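Local coordinates for protein MAR1 Ribonuclease (Caenorhabditis elegans, PDB 2B34) that is probably a hydrolase of the isochorismatase family, possibly acting as a ribonuclease, at residues A[12-17]-A[100-105]; A[30-35]-A[139-144]; A[53-58]-A[78-83]. All coordinates share one frame; numbering follows the deposited sequence.

Contacts 1 and 3 belong to one parallel sheet and meet directly, because strands 15-20 and 54-59 are neighbours in it. Their centres lie about 14 Å apart, and Leu17 joins them through probable hydrogen bonds: Leu17 N to Pro53 O and Leu17 O to Ile55 N, each 2.8 Å. Contact 2 is separate, with its centre about 26 Å from that of contact 1 and about 23 Å from that of contact 3; its nearest atoms stay about 13 and 11 Å away. It joins the starts of two helices near the subunit interfaces. The Cys20-Cys114 disulfide links strand 15-20 to the start of helix 114-124, at the C-terminal end of that strand, the side of the sheet on which active sites of this fold commonly lie.

Contact 1: A[12-17]-A[100-105]; sequences PTNSAL and KVQNVI
Asn14 O takes two backbone donors from the facing segment, Gln102 N at 2.9 Å and Asn103 N at 3.0 Å. The Asn103 N-H comes in nearly along the C=O axis, whereas Gln102 N is tilted 28° out of the carbonyl plane; one oxygen thus binds two successive N-H groups where strand 103-109 begins. The parallel ladder then runs on through Ala16, whose N donates to Asn103 O and whose O receives Ile105 N at 2.8 Å.

Beside this ladder the two asparagine amides meet with planes 59° apart. Asn103 ND2 stands over the Asn14 amide, 3.1 Å from Asn14 CG. That amide is held in turn by Asn11 N at OD1 and by Arg9 O at ND2. Ser15 OG lies against Asn103 CB at 3.5 Å on the same face of the sheet, where Leu17 CD1 packs on Ile105 CG2 at 4.0 Å. On the other face, Ala16 CB rests against both methyls of Val101, with CG2 4.1 Å away.

Polar amides where the strands begin thus give way to aliphatic contacts further in, beneath helix 33-49, consistent with strands that enter the hydrophobic core of an alpha/beta fold.

Contact 2: A[30-35]-A[139-144]; sequences IKYFPE and RSHTDR
Ile30 and Arg139 bring the two backbones closest, their CA atoms 4.2 Å apart. From there segment 30-35 folds through a type II beta turn, Ile30 to Phe33, closed by a weak bond from Phe33 N to Ile30 O. Tyr32 takes a left-handed backbone conformation in this turn and is also the N-cap residue of helix 33-49. Across the contact Ser140 holds the equivalent place before helix 141-154, its OG accepting a weak but straight bond from Asp143 N at 3.4 Å.

Lys31 makes the largest single contribution. Its chain bends at chi2 (-64°) and crosses the His141 ring at about a right angle, laying its methylenes over one face; CG is 3.9 Å from the ring centroid, a CH-pi contact. The same CG touches Arg139 O at 3.3 Å. Tyr32 meets this imidazole rim to rim, with centroids 5.9 Å apart and planes inclined by 55°. The same ring also meets the Arg144 guanidinium, Tyr32 CD2 lying 3.7 Å from Arg144 NH1. Hydrogen bonds from Arg144 NE to Val136 O and from its NH2 to Val133 O and Thr191 OG1 hold that guanidinium in place.

The Arg139 guanidinium binds a second subunit, in a salt bridge with Glu162 of that chain and hydrogen bonds to its Ile184 and Leu185 carbonyls. Within the chain, Lys31 O accepts from Ser137 OG and Ile30 packs on Ser137 and Ile109, seating the starts of helices 33-49 and 141-154 beside the C-terminal ends of strands 103-109 and 128-137.

Contact 3: A[53-58]-A[78-83]; sequences PTIVTE and NTPIFD
Val56 pairs with Ile81 in a beta-alpha-beta unit at the margin of the parallel sheet: strand 54-59 leads through helices 61-64 and 69-74 into strand 81-84, the outermost strand on this side within the chain. Three backbone bonds hold the pair. Val56 N donates to Pro80 O at 3.1 Å, Val56 O accepts from Phe82 N, and Glu58 N donates to Phe82 O at 2.8 Å.

On one face Val56 CB packs on Ile81 CG1 at 3.8 Å, and Val56 CG2 meets the Thr79 methyl. Further along this face the Glu58 chain, extended beyond CG (chi2 180°), brings CD to 3.6 Å from Ile81 CG2. Its carboxylate is gripped by His66 ND1 at OE1 and Thr67 OG1 at OE2. An alanine in place of Glu58 would probably leave His66 and Thr67 without this acceptor and open a gap beside the Ile81 methyl. The other face carries Ile55, whose CD1 touches Pro80 CG at 3.9 Å and whose CG2 lies near the Phe82 ring.

Toward Thr79 the backbones splay apart. Pro80 has no N-H to offer, and its CD instead abuts Thr54 O at 3.3 Å. A water bridges the two segments here: it accepts from Thr54 N at 3.0 Å and donates at 2.7 Å to Thr79 OG1, a hydroxyl that also bonds to Ala76 O.

Contact 1: A[12-17]-A[100-105]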
ATOM      1  N   PRO A  12      19.275  21.075   3.736  1.00 25.94           N
ATOM      2  CA  PRO A  12      18.916  22.345   4.386  1.00 25.83           C
ATOM      3  C   PRO A  12      18.744  23.548   3.452  1.00 25.70           C
ATOM      4  O   PRO A  12      18.104  24.528   3.842  1.00 25.71           O
ATOM      5  CB  PRO A  12      20.085  22.586   5.350  1.00 25.84           C
ATOM      6  CG  PRO A  12      20.631  21.213   5.620  1.00 25.89           C
ATOM      7  CD  PRO A  12      20.513  20.508   4.306  1.00 25.94           C
ATOM      8  N   THR A  13      19.294  23.476   2.240  1.00 25.51           N
ATOM      9  CA  THR A  13      19.256  24.618   1.316  1.00 25.50           C
ATOM     10  C   THR A  13      18.099  24.604   0.308  1.00 25.25           C
ATOM     11  O   THR A  13      17.836  25.619  -0.342  1.00 25.20           O
ATOM     12  CB  THR A  13      20.601  24.818   0.564  1.00 25.47           C
ATOM     13  OG1 THR A  13      20.904  23.653  -0.210  1.00 25.66           O
ATOM     14  CG2 THR A  13      21.739  25.090   1.545  1.00 25.89           C
ATOM     15  N   ASN A  14      17.406  23.471   0.181  1.00 24.95           N
ATOM     16  CA  ASN A  14      16.286  23.369  -0.765  1.00 24.64           C
ATOM     17  C   ASN A  14      14.923  23.090  -0.114  1.00 24.20           C
ATOM     18  O   ASN A  14      13.946  22.795  -0.811  1.00 24.21           O
ATOM     19  CB  ASN A  14      16.597  22.331  -1.859  1.00 24.77           C
ATOM     20  CG  ASN A  14      16.598  20.894  -1.340  1.00 25.39           C
ATOM     21  OD1 ASN A  14      16.262  20.629  -0.182  1.00 25.50           O
ATOM     22  ND2 ASN A  14      16.960  19.953  -2.212  1.00 25.09           N
ATOM     23  N   SER A  15      14.868  23.200   1.212  1.00 23.56           N
ATOM     24  CA  SER A  15      13.714  22.757   1.996  1.00 23.05           C
ATOM     25  C   SER A  15      13.102  23.830   2.898  1.00 22.33           C
ATOM     26  O   SER A  15      13.772  24.774   3.314  1.00 22.08           O
ATOM     27  CB  SER A  15      14.096  21.541   2.852  1.00 23.14           C
ATOM     28  OG  SER A  15      14.483  20.441   2.042  1.00 24.34           O
ATOM     29  N   ALA A  16      11.816  23.663   3.195  1.00 21.59           N
ATOM     30  CA  ALA A  16      11.129  24.476   4.195  1.00 20.96           C
ATOM     31  C   ALA A  16      10.309  23.580   5.114  1.00 20.45           C
ATOM     32  O   ALA A  16       9.782  22.546   4.683  1.00 20.15           O
ATOM     33  CB  ALA A  16      10.234  25.525   3.532  1.00 20.93           C
ATOM     34  N   LEU A  17      10.215  23.975   6.381  1.00 19.77           N
ATOM     35  CA  LEU A  17       9.358  23.277   7.329  1.00 18.74           C
ATOM     36  C   LEU A  17       8.030  24.003   7.476  1.00 18.36           C
ATOM     37  O   LEU A  17       7.984  25.177   7.841  1.00 18.09           O
ATOM     38  CB  LEU A  17      10.045  23.120   8.688  1.00 18.64           C
ATOM     39  CG  LEU A  17       9.215  22.512   9.832  1.00 18.39           C
ATOM     40  CD1 LEU A  17       8.833  21.037   9.585  1.00 17.48           C
ATOM     41  CD2 LEU A  17       9.962  22.659  11.146  1.00 18.27           C
ATOM     42  N   LYS A 100      11.367  29.775  -3.323  1.00 30.23           N
ATOM     43  CA  LYS A 100      12.778  29.608  -2.983  1.00 29.76           C
ATOM     44  C   LYS A 100      13.163  28.154  -2.701  1.00 29.09           C
ATOM     45  O   LYS A 100      14.354  27.829  -2.640  1.00 29.19           O
ATOM     46  CB  LYS A 100      13.138  30.470  -1.774  1.00 29.81           C
ATOM     47  CG  LYS A 100      13.438  31.927  -2.089  1.00 30.43           C
ATOM     48  CD  LYS A 100      14.000  32.650  -0.863  1.00 30.73           C
ATOM     49  CE  LYS A 100      15.331  32.035  -0.400  1.00 32.66           C
ATOM     50  NZ  LYS A 100      15.823  32.640   0.873  1.00 33.37           N
ATOM     51  N   VAL A 101      12.168  27.284  -2.523  1.00 28.13           N
ATOM     52  CA  VAL A 101      12.429  25.881  -2.172  1.00 27.22           C
ATOM     53  C   VAL A 101      11.864  24.875  -3.183  1.00 26.69           C
ATOM     54  O   VAL A 101      11.009  25.214  -4.000  1.00 26.31           O
ATOM     55  CB  VAL A 101      11.936  25.529  -0.732  1.00 27.30           C
ATOM     56  CG1 VAL A 101      12.704  26.330   0.308  1.00 27.24           C
ATOM     57  CG2 VAL A 101      10.427  25.742  -0.590  1.00 26.73           C
ATOM     58  N   GLN A 102      12.367  23.644  -3.117  1.00 25.96           N
ATOM     59  CA  GLN A 102      11.879  22.545  -3.955  1.00 25.57           C
ATOM     60  C   GLN A 102      11.192  21.479  -3.102  1.00 24.46           C
ATOM     61  O   GLN A 102      10.460  20.637  -3.620  1.00 24.44           O
ATOM     62  CB  GLN A 102      13.036  21.927  -4.761  1.00 25.41           C
ATOM     63  CG  GLN A 102      13.640  22.884  -5.794  1.00 26.58           C
ATOM     64  CD  GLN A 102      14.996  22.435  -6.329  1.00 26.88           C
ATOM     65  OE1 GLN A 102      15.825  21.879  -5.599  1.00 28.58           O
ATOM     66  NE2 GLN A 102      15.236  22.700  -7.611  1.00 28.78           N
ATOM     67  N   ASN A 103      11.428  21.538  -1.790  1.00 23.46           N
ATOM     68  CA  ASN A 103      10.908  20.558  -0.845  1.00 22.34           C
ATOM     69  C   ASN A 103      10.204  21.188   0.362  1.00 21.62           C
ATOM     70  O   ASN A 103      10.695  22.159   0.947  1.00 21.46           O
ATOM     71  CB  ASN A 103      12.046  19.659  -0.359  1.00 22.57           C
ATOM     72  CG  ASN A 103      12.748  18.933  -1.499  1.00 22.80           C
ATOM     73  OD1 ASN A 103      12.209  17.990  -2.078  1.00 22.56           O
ATOM     74  ND2 ASN A 103      13.960  19.373  -1.819  1.00 21.98           N
ATOM     75  N   VAL A 104       9.049  20.636   0.728  1.00 20.46           N
ATOM     76  CA  VAL A 104       8.374  21.029   1.960  1.00 19.34           C
ATOM     77  C   VAL A 104       8.242  19.833   2.902  1.00 18.75           C
ATOM     78  O   VAL A 104       7.724  18.782   2.531  1.00 18.72           O
ATOM     79  CB  VAL A 104       6.989  21.693   1.713  1.00 19.16           C
ATOM     80  CG1 VAL A 104       6.238  21.900   3.028  1.00 18.54           C
ATOM     81  CG2 VAL A 104       7.147  23.027   0.998  1.00 19.10           C
ATOM     82  N   ILE A 105       8.741  20.016   4.116  1.00 18.23           N
ATOM     83  CA  ILE A 105       8.571  19.057   5.194  1.00 17.58           C
ATOM     84  C   ILE A 105       7.334  19.500   5.966  1.00 17.41           C
ATOM     85  O   ILE A 105       7.239  20.654   6.388  1.00 17.24           O
ATOM     86  CB  ILE A 105       9.821  19.012   6.101  1.00 17.54           C
ATOM     87  CG1 ILE A 105      11.080  18.752   5.254  1.00 17.52           C
ATOM     88  CG2 ILE A 105       9.652  17.966   7.208  1.00 17.05           C
ATOM     89  CD1 ILE A 105      12.399  19.046   5.955  1.00 17.49           C
TER

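Contact 2: A[30-35]-A[139-144]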
ATOM      1  N   ILE A  30      -7.357  15.217  19.259  1.00 19.83           N
ATOM      2  CA  ILE A  30      -6.443  14.670  18.251  1.00 18.95           C
ATOM      3  C   ILE A  30      -5.772  13.421  18.807  1.00 18.55           C
ATOM      4  O   ILE A  30      -5.194  13.458  19.893  1.00 18.77           O
ATOM      5  CB  ILE A  30      -5.347  15.712  17.822  1.00 18.73           C
ATOM      6  CG1 ILE A  30      -5.961  16.975  17.178  1.00 18.69           C
ATOM      7  CG2 ILE A  30      -4.293  15.073  16.912  1.00 18.09           C
ATOM      8  CD1 ILE A  30      -6.558  16.793  15.768  1.00 18.71           C
ATOM      9  N   LYS A  31      -5.852  12.315  18.070  1.00 18.02           N
ATOM     10  CA  LYS A  31      -5.159  11.082  18.462  1.00 17.73           C
ATOM     11  C   LYS A  31      -3.662  11.342  18.549  1.00 17.41           C
ATOM     12  O   LYS A  31      -3.080  11.926  17.631  1.00 17.40           O
ATOM     13  CB  LYS A  31      -5.447   9.941  17.476  1.00 17.71           C
ATOM     14  CG  LYS A  31      -6.913   9.520  17.406  1.00 17.56           C
ATOM     15  CD  LYS A  31      -7.405   8.944  18.732  1.00 17.58           C
ATOM     16  CE  LYS A  31      -8.881   8.552  18.649  1.00 18.19           C
ATOM     17  NZ  LYS A  31      -9.250   7.595  19.732  1.00 18.96           N
ATOM     18  N   TYR A  32      -3.059  10.926  19.663  1.00 16.96           N
ATOM     19  CA  TYR A  32      -1.629  11.109  19.933  1.00 16.91           C
ATOM     20  C   TYR A  32      -1.169  12.570  19.871  1.00 16.94           C
ATOM     21  O   TYR A  32      -0.087  12.867  19.356  1.00 16.96           O
ATOM     22  CB  TYR A  32      -0.765  10.243  18.998  1.00 16.84           C
ATOM     23  CG  TYR A  32      -1.171   8.789  18.930  1.00 16.72           C
ATOM     24  CD1 TYR A  32      -0.726   7.870  19.884  1.00 16.68           C
ATOM     25  CD2 TYR A  32      -1.998   8.327  17.906  1.00 16.65           C
ATOM     26  CE1 TYR A  32      -1.097   6.525  19.817  1.00 16.31           C
ATOM     27  CE2 TYR A  32      -2.373   6.991  17.831  1.00 16.49           C
ATOM     28  CZ  TYR A  32      -1.922   6.096  18.787  1.00 16.28           C
ATOM     29  OH  TYR A  32      -2.296   4.774  18.705  1.00 16.61           O
ATOM     30  N   PHE A  33      -1.983  13.482  20.401  1.00 17.12           N
ATOM     31  CA  PHE A  33      -1.622  14.900  20.392  1.00 17.18           C
ATOM     32  C   PHE A  33      -0.279  15.172  21.105  1.00 17.19           C
ATOM     33  O   PHE A  33       0.607  15.802  20.523  1.00 17.10           O
ATOM     34  CB  PHE A  33      -2.753  15.775  20.949  1.00 17.19           C
ATOM     35  CG  PHE A  33      -2.536  17.249  20.737  1.00 17.21           C
ATOM     36  CD1 PHE A  33      -2.816  17.838  19.505  1.00 17.56           C
ATOM     37  CD2 PHE A  33      -2.045  18.050  21.765  1.00 16.50           C
ATOM     38  CE1 PHE A  33      -2.616  19.207  19.300  1.00 16.86           C
ATOM     39  CE2 PHE A  33      -1.838  19.417  21.568  1.00 16.79           C
ATOM     40  CZ  PHE A  33      -2.128  19.997  20.334  1.00 17.05           C
ATOM     41  N   PRO A  34      -0.116  14.686  22.354  1.00 17.30           N
ATOM     42  CA  PRO A  34       1.159  14.906  23.044  1.00 17.13           C
ATOM     43  C   PRO A  34       2.391  14.377  22.301  1.00 17.21           C
ATOM     44  O   PRO A  34       3.436  15.035  22.297  1.00 17.16           O
ATOM     45  CB  PRO A  34       0.958  14.172  24.373  1.00 17.39           C
ATOM     46  CG  PRO A  34      -0.528  14.207  24.592  1.00 17.27           C
ATOM     47  CD  PRO A  34      -1.071  13.959  23.216  1.00 17.28           C
ATOM     48  N   GLU A  35       2.264  13.203  21.682  1.00 17.17           N
ATOM     49  CA  GLU A  35       3.361  12.576  20.928  1.00 16.94           C
ATOM     50  C   GLU A  35       3.762  13.425  19.724  1.00 16.83           C
ATOM     51  O   GLU A  35       4.945  13.673  19.475  1.00 16.80           O
ATOM     52  CB  GLU A  35       2.943  11.177  20.450  1.00 16.74           C
ATOM     53  CG  GLU A  35       2.826  10.120  21.545  1.00 16.66           C
ATOM     54  CD  GLU A  35       1.442  10.022  22.176  1.00 17.15           C
ATOM     55  OE1 GLU A  35       0.684  11.011  22.174  1.00 18.04           O
ATOM     56  OE2 GLU A  35       1.110   8.938  22.695  1.00 17.52           O
ATOM     57  N   ARG A 139      -8.417  13.551  14.466  1.00 15.68           N
ATOM     58  CA  ARG A 139      -9.332  13.169  15.546  1.00 16.13           C
ATOM     59  C   ARG A 139      -9.661  11.673  15.480  1.00 15.81           C
ATOM     60  O   ARG A 139      -9.731  10.997  16.504  1.00 15.87           O
ATOM     61  CB  ARG A 139     -10.610  14.020  15.499  1.00 15.98           C
ATOM     62  CG  ARG A 139     -11.663  13.652  16.544  1.00 16.81           C
ATOM     63  CD  ARG A 139     -12.817  14.662  16.605  1.00 16.77           C
ATOM     64  NE  ARG A 139     -13.510  14.796  15.322  1.00 18.09           N
ATOM     65  CZ  ARG A 139     -14.800  15.093  15.184  1.00 18.09           C
ATOM     66  NH1 ARG A 139     -15.567  15.283  16.254  1.00 17.11           N
ATOM     67  NH2 ARG A 139     -15.327  15.189  13.968  1.00 17.31           N
ATOM     68  N   SER A 140      -9.845  11.169  14.264  1.00 15.92           N
ATOM     69  CA  SER A 140     -10.133   9.757  14.022  1.00 15.64           C
ATOM     70  C   SER A 140      -8.932   9.024  13.425  1.00 15.45           C
ATOM     71  O   SER A 140      -8.263   9.550  12.534  1.00 15.43           O
ATOM     72  CB  SER A 140     -11.322   9.635  13.070  1.00 15.70           C
ATOM     73  OG  SER A 140     -11.354   8.354  12.470  1.00 16.60           O
ATOM     74  N   HIS A 141      -8.680   7.807  13.913  1.00 15.20           N
ATOM     75  CA  HIS A 141      -7.641   6.925  13.365  1.00 14.85           C
ATOM     76  C   HIS A 141      -7.840   6.618  11.877  1.00 14.75           C
ATOM     77  O   HIS A 141      -6.873   6.579  11.114  1.00 14.42           O
ATOM     78  CB  HIS A 141      -7.590   5.597  14.131  1.00 14.67           C
ATOM     79  CG  HIS A 141      -7.082   5.715  15.534  1.00 15.03           C
ATOM     80  ND1 HIS A 141      -7.793   5.253  16.622  1.00 14.46           N
ATOM     81  CD2 HIS A 141      -5.932   6.232  16.030  1.00 14.19           C
ATOM     82  CE1 HIS A 141      -7.102   5.477  17.724  1.00 14.61           C
ATOM     83  NE2 HIS A 141      -5.969   6.072  17.393  1.00 15.97           N
ATOM     84  N   THR A 142      -9.092   6.380  11.485  1.00 14.64           N
ATOM     85  CA  THR A 142      -9.435   6.050  10.100  1.00 14.83           C
ATOM     86  C   THR A 142      -9.121   7.217   9.168  1.00 14.52           C
ATOM     87  O   THR A 142      -8.556   7.020   8.085  1.00 14.49           O
ATOM     88  CB  THR A 142     -10.918   5.611   9.976  1.00 14.81           C
ATOM     89  OG1 THR A 142     -11.143   4.480  10.827  1.00 16.15           O
ATOM     90  CG2 THR A 142     -11.270   5.220   8.540  1.00 14.92           C
ATOM     91  N   ASP A 143      -9.480   8.425   9.600  1.00 14.33           N
ATOM     92  CA  ASP A 143      -9.183   9.653   8.855  1.00 14.43           C
ATOM     93  C   ASP A 143      -7.682   9.825   8.607  1.00 14.30           C
ATOM     94  O   ASP A 143      -7.268  10.117   7.486  1.00 14.50           O
ATOM     95  CB  ASP A 143      -9.752  10.879   9.587  1.00 14.28           C
ATOM     96  CG  ASP A 143     -11.241  11.073   9.333  1.00 14.83           C
ATOM     97  OD1 ASP A 143     -11.754  10.549   8.321  1.00 15.56           O
ATOM     98  OD2 ASP A 143     -11.903  11.752  10.146  1.00 14.00           O
ATOM     99  N   ARG A 144      -6.890   9.636   9.662  1.00 14.36           N
ATOM    100  CA  ARG A 144      -5.427   9.723   9.608  1.00 14.19           C
ATOM    101  C   ARG A 144      -4.833   8.651   8.686  1.00 14.53           C
ATOM    102  O   ARG A 144      -3.975   8.949   7.848  1.00 14.44           O
ATOM    103  CB  ARG A 144      -4.846   9.569  11.020  1.00 14.20           C
ATOM    104  CG  ARG A 144      -3.333   9.797  11.128  1.00 13.98           C
ATOM    105  CD  ARG A 144      -2.801   9.348  12.485  1.00 13.83           C
ATOM    106  NE  ARG A 144      -1.362   9.583  12.615  1.00 13.18           N
ATOM    107  CZ  ARG A 144      -0.576   9.001  13.517  1.00 12.54           C
ATOM    108  NH1 ARG A 144      -1.073   8.118  14.376  1.00 12.53           N
ATOM    109  NH2 ARG A 144       0.721   9.289  13.546  1.00 11.84           N
TER

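Contact 3: A[53-58]-A[78-83]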
ATOM      1  N   PRO A  53      14.155  27.395   6.533  1.00 20.50           N
ATOM      2  CA  PRO A  53      13.011  28.292   6.670  1.00 20.16           C
ATOM      3  C   PRO A  53      11.801  27.556   7.234  1.00 19.88           C
ATOM      4  O   PRO A  53      11.454  26.471   6.757  1.00 19.75           O
ATOM      5  CB  PRO A  53      12.740  28.734   5.229  1.00 20.26           C
ATOM      6  CG  PRO A  53      14.036  28.579   4.542  1.00 20.40           C
ATOM      7  CD  PRO A  53      14.688  27.395   5.160  1.00 20.36           C
ATOM      8  N   THR A  54      11.194  28.135   8.265  1.00 19.45           N
ATOM      9  CA  THR A  54      10.015  27.559   8.907  1.00 19.01           C
ATOM     10  C   THR A  54       8.822  28.490   8.718  1.00 18.69           C
ATOM     11  O   THR A  54       8.954  29.710   8.837  1.00 18.41           O
ATOM     12  CB  THR A  54      10.259  27.302  10.415  1.00 18.96           C
ATOM     13  OG1 THR A  54      11.413  26.465  10.577  1.00 19.65           O
ATOM     14  CG2 THR A  54       9.057  26.616  11.062  1.00 18.79           C
ATOM     15  N   ILE A  55       7.670  27.894   8.414  1.00 18.37           N
ATOM     16  CA  ILE A  55       6.403  28.606   8.270  1.00 18.00           C
ATOM     17  C   ILE A  55       5.366  27.947   9.181  1.00 17.99           C
ATOM     18  O   ILE A  55       5.226  26.728   9.195  1.00 18.12           O
ATOM     19  CB  ILE A  55       5.887  28.576   6.792  1.00 18.05           C
ATOM     20  CG1 ILE A  55       6.914  29.181   5.816  1.00 17.82           C
ATOM     21  CG2 ILE A  55       4.506  29.246   6.669  1.00 17.72           C
ATOM     22  CD1 ILE A  55       6.975  30.720   5.794  1.00 17.69           C
ATOM     23  N   VAL A  56       4.642  28.765   9.941  1.00 17.86           N
ATOM     24  CA  VAL A  56       3.597  28.280  10.836  1.00 17.68           C
ATOM     25  C   VAL A  56       2.260  28.911  10.447  1.00 17.82           C
ATOM     26  O   VAL A  56       2.181  30.122  10.230  1.00 17.58           O
ATOM     27  CB  VAL A  56       3.912  28.607  12.325  1.00 17.57           C
ATOM     28  CG1 VAL A  56       2.876  27.980  13.263  1.00 17.55           C
ATOM     29  CG2 VAL A  56       5.313  28.141  12.707  1.00 17.42           C
ATOM     30  N   THR A  57       1.219  28.087  10.345  1.00 17.94           N
ATOM     31  CA  THR A  57      -0.142  28.601  10.184  1.00 18.25           C
ATOM     32  C   THR A  57      -0.999  28.281  11.399  1.00 18.63           C
ATOM     33  O   THR A  57      -0.788  27.268  12.075  1.00 18.60           O
ATOM     34  CB  THR A  57      -0.860  28.060   8.918  1.00 18.16           C
ATOM     35  OG1 THR A  57      -0.949  26.626   8.976  1.00 18.06           O
ATOM     36  CG2 THR A  57      -0.139  28.500   7.640  1.00 18.02           C
ATOM     37  N   GLU A  58      -1.968  29.153  11.662  1.00 18.95           N
ATOM     38  CA  GLU A  58      -2.979  28.916  12.686  1.00 19.56           C
ATOM     39  C   GLU A  58      -4.370  29.092  12.077  1.00 20.17           C
ATOM     40  O   GLU A  58      -4.666  30.125  11.470  1.00 19.98           O
ATOM     41  CB  GLU A  58      -2.778  29.857  13.879  1.00 19.38           C
ATOM     42  CG  GLU A  58      -1.381  29.790  14.489  1.00 19.03           C
ATOM     43  CD  GLU A  58      -1.183  30.729  15.665  1.00 19.03           C
ATOM     44  OE1 GLU A  58      -1.923  31.726  15.774  1.00 17.25           O
ATOM     45  OE2 GLU A  58      -0.271  30.464  16.482  1.00 18.58           O
ATOM     46  N   ASN A  78      13.205  34.374  13.137  1.00 26.12           N
ATOM     47  CA  ASN A  78      12.328  35.238  12.337  1.00 25.72           C
ATOM     48  C   ASN A  78      11.184  34.474  11.657  1.00 25.16           C
ATOM     49  O   ASN A  78      10.832  34.759  10.509  1.00 24.94           O
ATOM     50  CB  ASN A  78      13.150  36.012  11.293  1.00 26.16           C
ATOM     51  CG  ASN A  78      14.138  36.991  11.922  1.00 27.03           C
ATOM     52  OD1 ASN A  78      13.745  37.920  12.634  1.00 28.21           O
ATOM     53  ND2 ASN A  78      15.428  36.793  11.645  1.00 27.11           N
ATOM     54  N   THR A  79      10.606  33.515  12.379  1.00 24.35           N
ATOM     55  CA  THR A  79       9.591  32.618  11.827  1.00 23.75           C
ATOM     56  C   THR A  79       8.219  33.283  11.696  1.00 23.42           C
ATOM     57  O   THR A  79       7.641  33.724  12.693  1.00 23.25           O
ATOM     58  CB  THR A  79       9.483  31.308  12.651  1.00 23.68           C
ATOM     59  OG1 THR A  79      10.716  30.589  12.560  1.00 23.60           O
ATOM     60  CG2 THR A  79       8.351  30.415  12.141  1.00 23.54           C
ATOM     61  N   PRO A  80       7.695  33.355  10.455  1.00 23.12           N
ATOM     62  CA  PRO A  80       6.350  33.874  10.218  1.00 22.91           C
ATOM     63  C   PRO A  80       5.275  32.942  10.776  1.00 22.63           C
ATOM     64  O   PRO A  80       5.415  31.718  10.714  1.00 22.48           O
ATOM     65  CB  PRO A  80       6.248  33.916   8.686  1.00 22.76           C
ATOM     66  CG  PRO A  80       7.636  33.776   8.183  1.00 23.09           C
ATOM     67  CD  PRO A  80       8.343  32.947   9.197  1.00 23.03           C
ATOM     68  N   ILE A  81       4.223  33.536  11.329  1.00 22.45           N
ATOM     69  CA  ILE A  81       3.041  32.804  11.764  1.00 22.55           C
ATOM     70  C   ILE A  81       1.826  33.492  11.164  1.00 22.51           C
ATOM     71  O   ILE A  81       1.518  34.634  11.511  1.00 22.33           O
ATOM     72  CB  ILE A  81       2.904  32.757  13.309  1.00 22.47           C
ATOM     73  CG1 ILE A  81       4.083  32.006  13.941  1.00 22.49           C
ATOM     74  CG2 ILE A  81       1.561  32.123  13.709  1.00 22.34           C
ATOM     75  CD1 ILE A  81       4.235  32.219  15.451  1.00 22.65           C
ATOM     76  N   PHE A  82       1.141  32.789  10.264  1.00 22.64           N
ATOM     77  CA  PHE A  82      -0.009  33.347   9.556  1.00 22.80           C
ATOM     78  C   PHE A  82      -1.321  32.720  10.014  1.00 22.91           C
ATOM     79  O   PHE A  82      -1.395  31.511  10.244  1.00 22.84           O
ATOM     80  CB  PHE A  82       0.144  33.166   8.043  1.00 22.71           C
ATOM     81  CG  PHE A  82       1.413  33.750   7.475  1.00 23.47           C
ATOM     82  CD1 PHE A  82       1.700  35.108   7.612  1.00 23.93           C
ATOM     83  CD2 PHE A  82       2.313  32.942   6.782  1.00 23.79           C
ATOM     84  CE1 PHE A  82       2.875  35.647   7.081  1.00 24.59           C
ATOM     85  CE2 PHE A  82       3.486  33.469   6.248  1.00 24.04           C
ATOM     86  CZ  PHE A  82       3.768  34.825   6.397  1.00 23.98           C
ATOM     87  N   ASP A  83      -2.356  33.544  10.142  1.00 22.77           N
ATOM     88  CA  ASP A  83      -3.697  33.029  10.402  1.00 23.04           C
ATOM     89  C   ASP A  83      -4.440  32.786   9.088  1.00 22.95           C
ATOM     90  O   ASP A  83      -4.125  33.393   8.063  1.00 22.91           O
ATOM     91  CB  ASP A  83      -4.487  33.961  11.331  1.00 23.23           C
ATOM     92  CG  ASP A  83      -4.783  35.313  10.703  1.00 24.04           C
ATOM     93  OD1 ASP A  83      -3.831  36.029  10.328  1.00 24.12           O
ATOM     94  OD2 ASP A  83      -5.977  35.666  10.603  1.00 25.80           O
TER
HETATM   95  O   HOH W   1      12.071  30.220  10.204  1.00 16.55           O